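Local coordinates for tail spike protein gp49 (Pseudomonas phage LKA1, PDB 4RU4), which probably binds and cleaves the O-specific polysaccharide of Pseudomonas as the lyase tailspike of phage LKA1, breaking down the host's surface coat during virus entry, at residues A18-V23 and L60-D65; E33-A36 and E40-T43; L318-D321 and H327-D330; A329-N334 and C338-C343. One frame throughout, in Å; residues are numbered along the deposited sequence.

Contact 1: A18-V23 and L60-D65; sequences AQFGAV and LQAAVD
Phe20 lays one face of its ring on two successive alanines of helix 55-65, and this single aromatic side chain makes nearly all of the contact. Leu60, the first residue of 60-65, points away from Phe20 and packs on Ile79, Ile83 and Pro17 instead. Gln61 also turns to the far side, where its NE2 is shared between Asp65 OD1, at 3.0 Å and above the carboxylate plane, and the backbone O of Ser84; these bonds tie the helix to its own next turn and to strand 82-86. Ala62 is the first to touch: its CB meets the ring at Phe20 CD2, 3.8 Å away. At Ala63 the backbone itself takes part. Its CA lies over the ring face, 3.9 Å from the Phe20 centroid and 19° off the ring normal, a CH-pi contact, while Ala63 CB reaches Phe20 CD1 at 3.8 Å. With Phe20 CG turned anti to its carbonyl carbon (chi1 -68°), the ring stands out from the loop toward the helix. Methyl groups at both positions let the flat ring come down almost onto the helix backbone. Phe20 O is tied to Tyr45 OH, and the ring also touches Val15 and Ala59. The arrangement is one of an N-terminal loop packed by an aromatic side chain on helix 55-65, which runs just ahead of the first parallel strands of the beta-helix.

Contact 2: E33-A36 and E40-T43; sequences ERYA and EAQT. With EDO (1,2-ethanediol), chain C.
Tyr35 packs on Ala41 where, in the N-terminal region, the loop 33-36 folds back against the first turn of the short helix 38-44 that it leads into. At the start of the loop, Glu33 takes no part in the helix packing; its OE1 is bonded to His29 ND1 and lies 3.2 Å from C2 of a 1,2-ethanediol, probably from the crystallisation liquor. Arg34 holds the same diol by a nearly straight bond, NE to O1 at 2.9 Å and 176°, with the oxygen at the edge of the guanidinium and in its plane, while its NH1 goes to Gly21 O. Tyr35 supplies the apolar part. Its CG lies anti to the carbonyl carbon (chi1 -55°), which brings one ring face over the helix backbone: Ala41 CA sits 4.0 Å from the Tyr35 centroid, a CH-pi contact, and Ala41 CB touches Tyr35 CD2 at 3.8 Å. Arg34 CB covers part of the opposite face, so the ring is sandwiched between its own neighbour in the chain and the helix. Ala36 brings the polar part, with Glu40 reaching back along an extended chain to the loop. The direct bond from Ala36 N to Glu40 OE1 is weak, 3.2 Å and bent to 126°; the N-H is shared with a water, which accepts from Ala36 N at 3.0 Å and donates onward to Glu40 OE1 at 2.8 Å.

Contact 3: L318-D321 and H327-D330; sequences LRND and HCAD
Cys328 pushes its side chain against the strand 317-320 between Leu318 and Asn320, and van der Waals contact does the work across this buried interface. Its sulfur stands anti to the backbone N (chi1 174°), which carries SG to the strand backbone: it lies 3.5 Å from Arg319 C and 3.7 Å from Leu318 CB. Farther along, the Leu318 branch ending in CD1 meets the methyl of Ala329, CB to CD1 4.2 Å. Asn320 lays a face of its amide on Cys328, with Cys328 CB sitting over Asn320 CG at 3.7 Å.

Polar groups are satisfied around this core instead of across it. Asn320 ND2, at the rim of the amide lying over Cys328, bonds the carbonyls of Arg292 and Thr326, which fixes the turn of the amide. Within 327-330 the imidazole of His327 donates from NE2 to Asp330 OD1 at 2.7 Å, almost straight at 178° and in the ring plane, using the anti lone pair of the oxygen. The other oxygen, Asp330 OD2, takes His332 ND1, so one carboxylate joins two histidines; His327 also stacks on His293.

Leu318 and Arg319 belong to strand 317-320, which pairs in parallel with 287-290 and 344-345, while 327-330 follows as a loop running beside strand 349-352. Leu318 faces inward toward Tyr340 of strand 338-341, whereas Arg319 points the other way, to a salt bridge with Asp280 of the second subunit.

Contact 4: A329-N334 and C338-C343; sequences ADFHGN and CSYENC
The rings of Phe331 and Tyr340 meet in an offset edge-to-face pair, the edge of Tyr340 turned to the face of Phe331, with centroids 4.9 Å apart and planes at 62°. Tyr340 CE1 lies over that face, 3.3 Å from Phe331 CZ, while Ser339 C sits at the Phe331 edge. Ala329 CB covers one face of Tyr340, a CH-pi contact 3.9 Å from the Tyr340 centroid. At the Tyr340 edge is the backbone carbonyl of Asp330: Tyr340 OH donates to Asp330 O at 2.9 Å, approaching 30° out of the carbonyl plane. This gives the buried hydroxyl an acceptor and holds the ring's outer end at the 329-331 backbone. Tyr358 adds a nearly parallel ring beside Tyr340.

Cys338 extends the apolar patch, its CB 3.5 Å from Phe331 CE1, and its sulfur stands obliquely beside the Phe331 ring. The two aromatic side chains slide past each other in opposite directions as they leave their facing backbones. Ser339 points away from the loop, its OG bonded to Glu341 OE2 and Arg312.

Residues 329-331 and 338-340 run in nearly opposite directions, 8.3 Å apart between Ala329 CA and Tyr340 CA, with side chains filling the space between. The loop after strand 317-320 thus lays its side chains against strand 338-341 in the protein interior, consistent with the parallel beta-helix of the pectate-lyase-like family.

How the contacts relate
Contacts 3 and 4 lie in the core of the beta-helix; contacts 1 and 2 sit at the N-terminal end, partly buried, at least about 28 Å from the others between nearest atoms. Within each pair the contacts touch. Residues 329-330 serve both core contacts, and Leu318 packs on Tyr340. Gly21 O meets Arg34 NH1, a probable hydrogen bond joining two parts of the N-terminal chain ahead of helix 38-44. Each outer contact rests an aromatic face on a helix at alanine, two residues in contact 1, one in contact 2, where water and a diol join; the inner pair relies on sulfur, leucine and paired rings, with polar groups bonded to protein groups, one across a subunit boundary.

Contact 1: A18-V23 and L60-D65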
loop_
_atom_site.group_PDB
_atom_site.type_symbol
_atom_site.label_atom_id
_atom_site.label_comp_id
_atom_site.label_asym_id
_atom_site.label_seq_id
_atom_site.Cartn_x
_atom_site.Cartn_y
_atom_site.Cartn_z
ATOM N N ALA B 18 38.169 -0.997 22.062
ATOM C CA ALA B 18 39.588 -1.373 22.159
ATOM C C ALA B 18 40.466 -0.239 22.672
ATOM O O ALA B 18 41.360 -0.460 23.491
ATOM C CB ALA B 18 40.120 -1.857 20.798
ATOM N N GLN B 19 40.207 0.978 22.196
ATOM C CA GLN B 19 40.983 2.146 22.607
ATOM C C GLN B 19 40.818 2.419 24.079
ATOM O O GLN B 19 41.636 3.118 24.672
ATOM C CB GLN B 19 40.537 3.404 21.860
ATOM C CG GLN B 19 40.861 3.412 20.392
ATOM C CD GLN B 19 40.454 4.721 19.739
ATOM O OE1 GLN B 19 39.430 5.308 20.088
ATOM N NE2 GLN B 19 41.272 5.200 18.807
ATOM N N PHE B 20 39.725 1.921 24.652
ATOM C CA PHE B 20 39.471 2.112 26.066
ATOM C C PHE B 20 39.712 0.826 26.843
ATOM O O PHE B 20 39.265 0.690 27.993
ATOM C CB PHE B 20 38.070 2.684 26.302
ATOM C CG PHE B 20 37.908 4.092 25.799
ATOM C CD1 PHE B 20 37.588 4.330 24.477
ATOM C CD2 PHE B 20 38.131 5.183 26.640
ATOM C CE1 PHE B 20 37.462 5.632 23.986
ATOM C CE2 PHE B 20 38.011 6.505 26.150
ATOM C CZ PHE B 20 37.671 6.716 24.827
ATOM N N GLY B 21 40.414 -0.123 26.219
ATOM C CA GLY B 21 40.854 -1.314 26.928
ATOM C C GLY B 21 39.995 -2.569 26.839
ATOM O O GLY B 21 40.291 -3.547 27.504
ATOM N N ALA B 22 38.953 -2.562 26.006
ATOM C CA ALA B 22 38.086 -3.727 25.845
ATOM C C ALA B 22 38.852 -4.984 25.413
ATOM O O ALA B 22 39.904 -4.899 24.746
ATOM C CB ALA B 22 36.987 -3.421 24.806
ATOM N N VAL B 23 38.296 -6.146 25.755
ATOM C CA VAL B 23 38.825 -7.415 25.254
ATOM C C VAL B 23 37.912 -7.976 24.147
ATOM O O VAL B 23 38.360 -8.220 23.030
ATOM C CB VAL B 23 38.964 -8.452 26.380
ATOM C CG1 VAL B 23 39.627 -9.743 25.851
ATOM C CG2 VAL B 23 39.765 -7.867 27.531
ATOM N N LEU B 60 33.393 0.043 27.117
ATOM C CA LEU B 60 32.302 0.500 26.264
ATOM C C LEU B 60 31.661 1.719 26.870
ATOM O O LEU B 60 31.389 2.684 26.173
ATOM C CB LEU B 60 31.242 -0.584 26.123
ATOM C CG LEU B 60 31.427 -1.544 24.964
ATOM C CD1 LEU B 60 30.543 -2.762 25.202
ATOM C CD2 LEU B 60 31.051 -0.829 23.673
ATOM N N GLN B 61 31.432 1.682 28.180
ATOM C CA GLN B 61 30.848 2.847 28.860
ATOM C C GLN B 61 31.754 4.064 28.742
ATOM O O GLN B 61 31.270 5.185 28.512
ATOM C CB GLN B 61 30.519 2.561 30.342
ATOM C CG GLN B 61 29.781 3.721 31.018
ATOM C CD GLN B 61 28.392 3.938 30.411
ATOM O OE1 GLN B 61 27.526 3.065 30.491
ATOM N NE2 GLN B 61 28.190 5.090 29.781
ATOM N N ALA B 62 33.059 3.852 28.901
ATOM C CA ALA B 62 34.025 4.961 28.791
ATOM C C ALA B 62 34.058 5.531 27.374
ATOM O O ALA B 62 34.195 6.760 27.173
ATOM C CB ALA B 62 35.438 4.523 29.229
ATOM N N ALA B 63 33.923 4.648 26.389
ATOM C CA ALA B 63 33.880 5.096 24.997
ATOM C C ALA B 63 32.657 5.981 24.755
ATOM O O ALA B 63 32.762 7.059 24.151
ATOM C CB ALA B 63 33.870 3.891 24.030
ATOM N N VAL B 64 31.493 5.511 25.204
ATOM C CA VAL B 64 30.281 6.316 25.136
ATOM C C VAL B 64 30.492 7.646 25.852
ATOM O O VAL B 64 30.132 8.697 25.332
ATOM C CB VAL B 64 29.069 5.569 25.731
ATOM C CG1 VAL B 64 27.905 6.516 25.973
ATOM C CG2 VAL B 64 28.654 4.415 24.797
ATOM N N ASP B 65 31.086 7.591 27.045
ATOM C CA ASP B 65 31.286 8.780 27.861
ATOM C C ASP B 65 32.191 9.808 27.200
ATOM O O ASP B 65 32.159 10.983 27.548
ATOM C CB ASP B 65 31.875 8.407 29.226
ATOM C CG ASP B 65 30.832 7.776 30.162
ATOM O OD1 ASP B 65 29.646 7.760 29.803
ATOM O OD2 ASP B 65 31.210 7.297 31.247
#

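Contact 2: E33-A36 and E40-T43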
loop_
_atom_site.group_PDB
_atom_site.type_symbol
_atom_site.label_atom_id
_atom_site.label_comp_id
_atom_site.label_asym_id
_atom_site.label_seq_id
_atom_site.Cartn_x
_atom_site.Cartn_y
_atom_site.Cartn_z
ATOM N N GLU B 33 41.416 -8.495 37.031
ATOM C CA GLU B 33 42.492 -9.032 36.196
ATOM C C GLU B 33 43.583 -8.007 35.897
ATOM O O GLU B 33 44.719 -8.373 35.626
ATOM C CB GLU B 33 41.955 -9.597 34.877
ATOM C CG GLU B 33 41.222 -10.914 35.043
ATOM C CD GLU B 33 40.750 -11.517 33.713
ATOM O OE1 GLU B 33 41.030 -10.927 32.642
ATOM O OE2 GLU B 33 40.100 -12.592 33.762
ATOM N N ARG B 34 43.243 -6.725 35.952
ATOM C CA ARG B 34 44.191 -5.690 35.561
ATOM C C ARG B 34 44.587 -4.749 36.670
ATOM O O ARG B 34 45.673 -4.179 36.628
ATOM C CB ARG B 34 43.609 -4.833 34.436
ATOM C CG ARG B 34 44.141 -5.179 33.112
ATOM C CD ARG B 34 43.464 -4.391 32.024
ATOM N NE ARG B 34 43.318 -5.274 30.888
ATOM C CZ ARG B 34 42.712 -4.961 29.752
ATOM N NH1 ARG B 34 42.189 -3.755 29.575
ATOM N NH2 ARG B 34 42.649 -5.868 28.792
ATOM N N TYR B 35 43.682 -4.518 37.616
ATOM C CA TYR B 35 43.936 -3.525 38.650
ATOM C C TYR B 35 43.863 -4.189 40.001
ATOM O O TYR B 35 42.928 -4.935 40.286
ATOM C CB TYR B 35 42.922 -2.362 38.551
ATOM C CG TYR B 35 42.951 -1.783 37.176
ATOM C CD1 TYR B 35 43.999 -0.960 36.787
ATOM C CD2 TYR B 35 41.994 -2.133 36.237
ATOM C CE1 TYR B 35 44.077 -0.460 35.501
ATOM C CE2 TYR B 35 42.053 -1.644 34.950
ATOM C CZ TYR B 35 43.100 -0.811 34.592
ATOM O OH TYR B 35 43.170 -0.319 33.322
ATOM N N ALA B 36 44.860 -3.907 40.829
ATOM C CA ALA B 36 44.927 -4.449 42.172
ATOM C C ALA B 36 43.904 -3.781 43.104
ATOM O O ALA B 36 43.428 -4.398 44.053
ATOM C CB ALA B 36 46.353 -4.288 42.721
ATOM N N GLU B 40 42.897 2.304 41.649
ATOM C CA GLU B 40 43.689 2.196 40.429
ATOM C C GLU B 40 42.768 2.006 39.228
ATOM O O GLU B 40 42.964 2.615 38.192
ATOM C CB GLU B 40 44.675 1.027 40.506
ATOM C CG GLU B 40 45.859 1.290 41.412
ATOM C CD GLU B 40 46.629 0.032 41.774
ATOM O OE1 GLU B 40 46.168 -1.088 41.459
ATOM O OE2 GLU B 40 47.705 0.172 42.398
ATOM N N ALA B 41 41.765 1.156 39.360
ATOM C CA ALA B 41 40.796 0.987 38.261
ATOM C C ALA B 41 40.060 2.292 37.918
ATOM O O ALA B 41 39.777 2.575 36.742
ATOM C CB ALA B 41 39.800 -0.125 38.605
ATOM N N GLN B 42 39.739 3.091 38.929
ATOM C CA GLN B 42 38.939 4.305 38.723
ATOM C C GLN B 42 39.765 5.447 38.149
ATOM O O GLN B 42 39.219 6.416 37.619
ATOM C CB GLN B 42 38.239 4.757 40.021
ATOM C CG GLN B 42 37.023 3.881 40.369
ATOM C CD GLN B 42 36.167 4.502 41.443
ATOM O OE1 GLN B 42 36.643 5.374 42.187
ATOM N NE2 GLN B 42 34.888 4.082 41.523
ATOM N N THR B 43 41.080 5.335 38.269
ATOM C CA THR B 43 41.965 6.240 37.554
ATOM C C THR B 43 41.767 6.088 36.043
ATOM O O THR B 43 41.882 7.049 35.298
ATOM C CB THR B 43 43.406 5.927 37.903
ATOM O OG1 THR B 43 43.606 6.271 39.283
ATOM C CG2 THR B 43 44.348 6.726 37.034
HETATM C C1 EDO C . 43.426 -9.047 31.474
HETATM O O1 EDO C . 44.351 -7.980 31.223
HETATM C C2 EDO C . 42.409 -9.162 30.345
HETATM O O2 EDO C . 42.997 -9.799 29.204
HETATM O O HOH W 1 47.380 -2.838 39.639
#

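Contact 3: L318-D321 and H327-D330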
loop_
_atom_site.group_PDB
_atom_site.type_symbol
_atom_site.label_atom_id
_atom_site.label_comp_id
_atom_site.label_asym_id
_atom_site.label_seq_id
_atom_site.Cartn_x
_atom_site.Cartn_y
_atom_site.Cartn_z
ATOM N N LEU B 318 5.556 -10.112 11.483
ATOM C CA LEU B 318 5.399 -10.182 12.924
ATOM C C LEU B 318 4.861 -11.568 13.304
ATOM O O LEU B 318 3.959 -12.097 12.628
ATOM C CB LEU B 318 4.413 -9.096 13.421
ATOM C CG LEU B 318 4.634 -7.660 12.892
ATOM C CD1 LEU B 318 3.598 -6.718 13.561
ATOM C CD2 LEU B 318 6.025 -7.185 13.199
ATOM N N ARG B 319 5.410 -12.129 14.371
ATOM C CA ARG B 319 4.951 -13.399 14.959
ATOM C C ARG B 319 4.888 -13.288 16.476
ATOM O O ARG B 319 5.661 -12.535 17.089
ATOM C CB ARG B 319 5.898 -14.546 14.592
ATOM C CG ARG B 319 5.946 -14.888 13.094
ATOM C CD ARG B 319 7.047 -15.966 12.821
ATOM N NE ARG B 319 6.981 -16.480 11.445
ATOM C CZ ARG B 319 7.625 -15.952 10.406
ATOM N NH1 ARG B 319 8.388 -14.865 10.551
ATOM N NH2 ARG B 319 7.492 -16.500 9.197
ATOM N N ASN B 320 3.945 -14.012 17.082
ATOM C CA ASN B 320 3.879 -14.107 18.529
ATOM C C ASN B 320 3.682 -15.566 18.952
ATOM O O ASN B 320 3.663 -16.462 18.105
ATOM C CB ASN B 320 2.824 -13.144 19.143
ATOM C CG ASN B 320 1.379 -13.687 19.069
ATOM O OD1 ASN B 320 1.071 -14.604 18.293
ATOM N ND2 ASN B 320 0.492 -13.115 19.890
ATOM N N ASP B 321 3.570 -15.796 20.256
ATOM C CA ASP B 321 3.269 -17.117 20.786
ATOM C C ASP B 321 1.754 -17.279 20.712
ATOM O O ASP B 321 1.008 -16.635 21.457
ATOM C CB ASP B 321 3.727 -17.174 22.254
ATOM C CG ASP B 321 3.432 -18.516 22.928
ATOM O OD1 ASP B 321 2.739 -19.366 22.342
ATOM O OD2 ASP B 321 3.898 -18.720 24.073
ATOM N N HIS B 327 -3.442 -10.902 20.672
ATOM C CA HIS B 327 -3.122 -10.461 19.336
ATOM C C HIS B 327 -1.638 -10.172 19.218
ATOM O O HIS B 327 -0.997 -9.675 20.170
ATOM C CB HIS B 327 -3.921 -9.188 19.020
ATOM C CG HIS B 327 -3.755 -8.112 20.050
ATOM N ND1 HIS B 327 -4.570 -8.005 21.156
ATOM C CD2 HIS B 327 -2.856 -7.105 20.147
ATOM C CE1 HIS B 327 -4.187 -6.973 21.888
ATOM N NE2 HIS B 327 -3.154 -6.400 21.289
ATOM N N CYS B 328 -1.105 -10.466 18.039
ATOM C CA CYS B 328 0.312 -10.259 17.745
ATOM C C CYS B 328 0.635 -8.781 17.450
ATOM O O CYS B 328 1.633 -8.248 17.940
ATOM C CB CYS B 328 0.712 -11.118 16.549
ATOM S SG CYS B 328 2.427 -10.830 15.973
ATOM N N ALA B 329 -0.193 -8.135 16.632
ATOM C CA ALA B 329 0.017 -6.716 16.298
ATOM C C ALA B 329 -0.807 -5.863 17.236
ATOM O O ALA B 329 -2.023 -5.990 17.253
ATOM C CB ALA B 329 -0.373 -6.436 14.867
ATOM N N ASP B 330 -0.153 -5.004 18.023
ATOM C CA ASP B 330 -0.875 -4.297 19.092
ATOM C C ASP B 330 -0.905 -2.767 18.918
ATOM O O ASP B 330 0.033 -2.168 18.399
ATOM C CB ASP B 330 -0.279 -4.669 20.475
ATOM C CG ASP B 330 -0.850 -3.826 21.590
ATOM O OD1 ASP B 330 -1.914 -4.218 22.148
ATOM O OD2 ASP B 330 -0.271 -2.745 21.888
#

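Contact 4: A329-N334 and C338-C343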
loop_
_atom_site.group_PDB
_atom_site.type_symbol
_atom_site.label_atom_id
_atom_site.label_comp_id
_atom_site.label_asym_id
_atom_site.label_seq_id
_atom_site.Cartn_x
_atom_site.Cartn_y
_atom_site.Cartn_z
ATOM N N ALA B 329 -0.193 -8.135 16.632
ATOM C CA ALA B 329 0.017 -6.716 16.298
ATOM C C ALA B 329 -0.807 -5.863 17.236
ATOM O O ALA B 329 -2.023 -5.990 17.253
ATOM C CB ALA B 329 -0.373 -6.436 14.867
ATOM N N ASP B 330 -0.153 -5.004 18.023
ATOM C CA ASP B 330 -0.875 -4.297 19.092
ATOM C C ASP B 330 -0.905 -2.767 18.918
ATOM O O ASP B 330 0.033 -2.168 18.399
ATOM C CB ASP B 330 -0.279 -4.669 20.475
ATOM C CG ASP B 330 -0.850 -3.826 21.590
ATOM O OD1 ASP B 330 -1.914 -4.218 22.148
ATOM O OD2 ASP B 330 -0.271 -2.745 21.888
ATOM N N PHE B 331 -2.028 -2.161 19.297
ATOM C CA PHE B 331 -2.091 -0.771 19.730
ATOM C C PHE B 331 -2.862 -0.803 21.049
ATOM O O PHE B 331 -3.869 -1.511 21.148
ATOM C CB PHE B 331 -2.930 0.080 18.770
ATOM C CG PHE B 331 -2.331 0.267 17.406
ATOM C CD1 PHE B 331 -1.172 1.018 17.238
ATOM C CD2 PHE B 331 -2.971 -0.245 16.277
ATOM C CE1 PHE B 331 -0.625 1.208 15.986
ATOM C CE2 PHE B 331 -2.420 -0.048 15.015
ATOM C CZ PHE B 331 -1.250 0.702 14.872
ATOM N N HIS B 332 -2.439 -0.033 22.050
ATOM C CA HIS B 332 -3.286 0.176 23.243
ATOM C C HIS B 332 -4.300 1.323 23.046
ATOM O O HIS B 332 -4.247 2.071 22.054
ATOM C CB HIS B 332 -2.423 0.445 24.491
ATOM C CG HIS B 332 -1.878 -0.794 25.118
ATOM N ND1 HIS B 332 -1.233 -1.770 24.385
ATOM C CD2 HIS B 332 -1.873 -1.219 26.405
ATOM C CE1 HIS B 332 -0.866 -2.750 25.195
ATOM N NE2 HIS B 332 -1.229 -2.434 26.425
ATOM N N GLY B 333 -5.246 1.450 23.975
ATOM C CA GLY B 333 -6.304 2.443 23.819
ATOM C C GLY B 333 -5.912 3.905 23.863
ATOM O O GLY B 333 -6.782 4.781 23.747
ATOM N N ASN B 334 -4.628 4.207 24.071
ATOM C CA ASN B 334 -4.222 5.601 23.926
ATOM C C ASN B 334 -3.581 5.923 22.572
ATOM O O ASN B 334 -2.761 6.836 22.477
ATOM C CB ASN B 334 -3.297 6.039 25.079
ATOM C CG ASN B 334 -1.918 5.384 24.996
ATOM O OD1 ASN B 334 -1.785 4.269 24.510
ATOM N ND2 ASN B 334 -0.888 6.089 25.473
ATOM N N CYS B 338 -2.957 5.913 13.947
ATOM C CA CYS B 338 -1.794 5.054 13.734
ATOM C C CYS B 338 -2.207 3.908 12.820
ATOM O O CYS B 338 -3.396 3.640 12.659
ATOM C CB CYS B 338 -1.329 4.469 15.059
ATOM S SG CYS B 338 -0.612 5.647 16.213
ATOM N N SER B 339 -1.231 3.185 12.250
ATOM C CA SER B 339 -1.576 2.095 11.335
ATOM C C SER B 339 -0.479 1.058 11.189
ATOM O O SER B 339 0.702 1.331 11.489
ATOM C CB SER B 339 -1.932 2.637 9.927
ATOM O OG SER B 339 -0.881 3.440 9.373
ATOM N N TYR B 340 -0.896 -0.141 10.759
ATOM C CA TYR B 340 0.005 -1.156 10.175
ATOM C C TYR B 340 -0.300 -1.183 8.669
ATOM O O TYR B 340 -1.462 -1.186 8.264
ATOM C CB TYR B 340 -0.230 -2.559 10.780
ATOM C CG TYR B 340 0.251 -2.730 12.216
ATOM C CD1 TYR B 340 -0.491 -2.254 13.277
ATOM C CD2 TYR B 340 1.452 -3.383 12.501
ATOM C CE1 TYR B 340 -0.038 -2.395 14.609
ATOM C CE2 TYR B 340 1.898 -3.535 13.827
ATOM C CZ TYR B 340 1.144 -3.040 14.860
ATOM O OH TYR B 340 1.574 -3.159 16.157
ATOM N N GLU B 341 0.736 -1.219 7.838
ATOM C CA GLU B 341 0.565 -1.200 6.391
ATOM C C GLU B 341 1.588 -2.158 5.776
ATOM O O GLU B 341 2.752 -2.162 6.188
ATOM C CB GLU B 341 0.822 0.224 5.867
ATOM C CG GLU B 341 -0.194 1.210 6.484
ATOM C CD GLU B 341 0.088 2.686 6.245
ATOM O OE1 GLU B 341 1.111 3.019 5.611
ATOM O OE2 GLU B 341 -0.727 3.516 6.739
ATOM N N ASN B 342 1.135 -2.971 4.824
ATOM C CA ASN B 342 2.015 -3.906 4.126
ATOM C C ASN B 342 2.757 -4.815 5.086
ATOM O O ASN B 342 3.944 -5.041 4.901
ATOM C CB ASN B 342 3.038 -3.180 3.263
ATOM C CG ASN B 342 2.396 -2.248 2.239
ATOM O OD1 ASN B 342 2.696 -1.064 2.201
ATOM N ND2 ASN B 342 1.540 -2.782 1.407
ATOM N N CYS B 343 2.058 -5.319 6.098
ATOM C CA CYS B 343 2.650 -6.222 7.080
ATOM C C CYS B 343 2.071 -7.621 6.961
ATOM O O CYS B 343 0.874 -7.785 6.661
ATOM C CB CYS B 343 2.398 -5.689 8.505
ATOM S SG CYS B 343 3.370 -4.201 8.893
#